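Local coordinates for 2-nitrobenzoate nitroreductase (Pseudomonas fluorescens, PDB 4Z85), which reduces the nitro group of 2-nitrobenzoate as an FMN-dependent nitroreductase of the flavoredoxin family, at the interface of chains A and B. Numbering follows the deposited sequence. Chains: chain A/B, 2-nitrobenzoate nitroreductase.

The interface of chains A and B. Residues chain A 185, 188, 191-195; chain B 198-202.
An intermolecular antiparallel beta ribbon joins two copies of this flavin reductase-like protein: strand 192-195 of chain A pairs with strand 199-201 of chain B, and with its symmetry-related twin forms part of the two-fold interface of the deposited dimer, which is likely to be the biological one. A:Tyr193 and B:Val200 form the central pair, exchanging N to O hydrogen bonds in both directions (A:Tyr193 N to B:Val200 O 2.8 Å). Flanking rungs run from B:Leu202 N to A:Pro191 O (3.0 Å) and from A:Arg195 N to B:Asp198 O (2.8 Å). On one side of the ribbon the stretched A:Arg195 side chain lays its methylenes alongside the B:Asp198 carboxylate, which stands at 86° to the guanidinium and puts OD2 in plane at its edge; the salt bridge, A:Arg195 NH1 to B:Asp198 OD1, is long at 3.4 Å and weak as a hydrogen bond. A:Arg195 CG lies 3.9 Å above the A:Tyr185 ring plane, toward the rim. The guanidinium CZ of A:Arg195 rests on B:Val200 CG1 (3.4 Å). CG1 is anti to the carbonyl carbon (chi1 -64°), which wedges CG2 between the two backbone branches; CG2 reaches A:Tyr185 CE2 (3.9 Å), the side chains crossing at about a right angle. An alanine in place of A:Arg195, lacking the outer methylenes and the guanidinium, would probably loosen the packing on B:Val200 CG1 and A:Tyr185 and weaken the hold on B:Asp198. Across the ribbon, A:Leu188 CD1 sits over one face of the B:Arg199 guanidinium, and A:Pro191 CG covers a face of that of B:Arg201. B:Arg201 NE lies 2.8 Å from the O of water 3, which also meets A:Asn192 OD1, and water 2 links the A:Tyr193 phenol OH to B:Leu202 O.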
loop_
_atom_site.group_PDB
_atom_site.type_symbol
_atom_site.label_atom_id
_atom_site.label_comp_id
_atom_site.label_asym_id
_atom_site.label_seq_id
_atom_site.Cartn_x
_atom_site.Cartn_y
_atom_site.Cartn_z
ATOM N N TYR A 185 4.532 7.704 8.725
ATOM C CA TYR A 185 5.257 6.466 9.029
ATOM C C TYR A 185 4.817 5.358 8.083
ATOM O O TYR A 185 3.622 5.163 7.899
ATOM C CB TYR A 185 4.967 5.993 10.454
ATOM C CG TYR A 185 5.770 6.673 11.530
ATOM C CD1 TYR A 185 6.097 8.019 11.432
ATOM C CD2 TYR A 185 6.182 5.966 12.651
ATOM C CE1 TYR A 185 6.835 8.646 12.431
ATOM C CE2 TYR A 185 6.921 6.579 13.642
ATOM C CZ TYR A 185 7.242 7.912 13.525
ATOM O OH TYR A 185 7.972 8.517 14.522
ATOM N N LEU A 188 6.977 -1.660 7.976
ATOM C CA LEU A 188 7.857 -2.673 7.404
ATOM C C LEU A 188 7.567 -4.022 8.069
ATOM O O LEU A 188 6.658 -4.136 8.897
ATOM C CB LEU A 188 9.332 -2.290 7.600
ATOM C CG LEU A 188 9.792 -1.020 6.889
ATOM C CD1 LEU A 188 11.179 -0.634 7.388
ATOM C CD2 LEU A 188 9.804 -1.258 5.385
ATOM N N PRO A 191 7.735 -5.493 13.857
ATOM C CA PRO A 191 7.241 -4.288 14.524
ATOM C C PRO A 191 8.065 -3.061 14.158
ATOM O O PRO A 191 8.426 -2.272 15.020
ATOM C CB PRO A 191 7.403 -4.635 16.010
ATOM C CG PRO A 191 8.625 -5.466 16.027
ATOM C CD PRO A 191 8.569 -6.312 14.757
ATOM N N ASN A 192 8.351 -2.898 12.869
ATOM C CA ASN A 192 9.266 -1.858 12.428
ATOM C C ASN A 192 8.578 -0.839 11.542
ATOM O O ASN A 192 7.691 -1.197 10.763
ATOM C CB ASN A 192 10.441 -2.506 11.705
ATOM C CG ASN A 192 11.218 -3.431 12.619
ATOM O OD1 ASN A 192 11.911 -2.972 13.522
ATOM N ND2 ASN A 192 11.066 -4.731 12.424
ATOM N N TYR A 193 8.982 0.420 11.683
ATOM C CA TYR A 193 8.388 1.533 10.955
ATOM C C TYR A 193 9.475 2.357 10.297
ATOM O O TYR A 193 10.527 2.578 10.881
ATOM C CB TYR A 193 7.547 2.400 11.909
ATOM C CG TYR A 193 6.422 1.589 12.464
ATOM C CD1 TYR A 193 6.612 0.738 13.557
ATOM C CD2 TYR A 193 5.173 1.611 11.858
ATOM C CE1 TYR A 193 5.586 -0.052 14.029
ATOM C CE2 TYR A 193 4.146 0.838 12.337
ATOM C CZ TYR A 193 4.353 0.007 13.410
ATOM O OH TYR A 193 3.309 -0.770 13.844
ATOM N N CYS A 194 9.222 2.804 9.071
ATOM C CA CYS A 194 10.133 3.682 8.368
ATOM C C CYS A 194 9.623 5.112 8.433
ATOM O O CYS A 194 8.502 5.404 8.027
ATOM C CB CYS A 194 10.289 3.228 6.911
ATOM N N ARG A 195 10.434 6.014 8.974
ATOM C CA ARG A 195 10.075 7.420 8.949
ATOM C C ARG A 195 10.400 7.969 7.565
ATOM O O ARG A 195 11.377 7.545 6.951
ATOM C CB ARG A 195 10.848 8.191 10.019
ATOM C CG ARG A 195 10.671 7.699 11.447
ATOM C CD ARG A 195 11.758 8.375 12.264
ATOM N NE ARG A 195 11.622 8.191 13.693
ATOM C CZ ARG A 195 12.583 8.477 14.561
ATOM N NH1 ARG A 195 13.758 8.935 14.134
ATOM N NH2 ARG A 195 12.379 8.281 15.856
ATOM N N ASP B 198 15.600 5.255 7.928
ATOM C CA ASP B 198 15.396 5.897 9.227
ATOM C C ASP B 198 14.236 5.206 9.939
ATOM O O ASP B 198 13.071 5.560 9.735
ATOM C CB ASP B 198 15.131 7.394 9.047
ATOM C CG ASP B 198 14.870 8.114 10.361
ATOM O OD1 ASP B 198 15.187 7.552 11.430
ATOM O OD2 ASP B 198 14.354 9.253 10.319
ATOM N N ARG B 199 14.557 4.194 10.733
ATOM C CA ARG B 199 13.513 3.317 11.259
ATOM C C ARG B 199 13.374 3.395 12.758
ATOM O O ARG B 199 14.296 3.816 13.467
ATOM C CB ARG B 199 13.789 1.869 10.877
ATOM C CG ARG B 199 14.028 1.688 9.419
ATOM C CD ARG B 199 14.296 0.254 9.106
ATOM N NE ARG B 199 14.486 0.089 7.671
ATOM C CZ ARG B 199 14.605 -1.089 7.072
ATOM N NH1 ARG B 199 14.541 -2.208 7.786
ATOM N NH2 ARG B 199 14.769 -1.147 5.752
ATOM N N VAL B 200 12.201 2.995 13.229
ATOM C CA VAL B 200 11.986 2.796 14.656
ATOM C C VAL B 200 11.203 1.520 14.874
ATOM O O VAL B 200 10.367 1.107 14.064
ATOM C CB VAL B 200 11.232 3.953 15.329
ATOM C CG1 VAL B 200 12.047 5.222 15.275
ATOM C CG2 VAL B 200 9.850 4.160 14.712
ATOM N N ARG B 201 11.502 0.895 15.994
ATOM C CA ARG B 201 10.807 -0.286 16.437
ATOM C C ARG B 201 9.745 0.156 17.424
ATOM O O ARG B 201 10.050 0.838 18.406
ATOM C CB ARG B 201 11.786 -1.254 17.086
ATOM C CG ARG B 201 11.208 -2.578 17.495
ATOM C CD ARG B 201 12.353 -3.478 17.928
ATOM N NE ARG B 201 12.143 -4.858 17.508
ATOM C CZ ARG B 201 11.568 -5.782 18.264
ATOM N NH1 ARG B 201 11.177 -5.475 19.489
ATOM N NH2 ARG B 201 11.411 -7.015 17.802
ATOM N N LEU B 202 8.498 -0.192 17.146
ATOM C CA LEU B 202 7.401 0.114 18.046
ATOM C C LEU B 202 6.604 -1.165 18.234
ATOM O O LEU B 202 5.960 -1.641 17.307
ATOM C CB LEU B 202 6.530 1.250 17.507
ATOM C CG LEU B 202 7.190 2.616 17.263
ATOM C CD1 LEU B 202 6.223 3.570 16.581
ATOM C CD2 LEU B 202 7.668 3.224 18.573
HETATM O O HOH W 1 13.113 5.555 6.539
HETATM O O HOH W 2 4.200 -2.793 15.622
HETATM O O HOH W 3 13.614 -4.296 15.212
#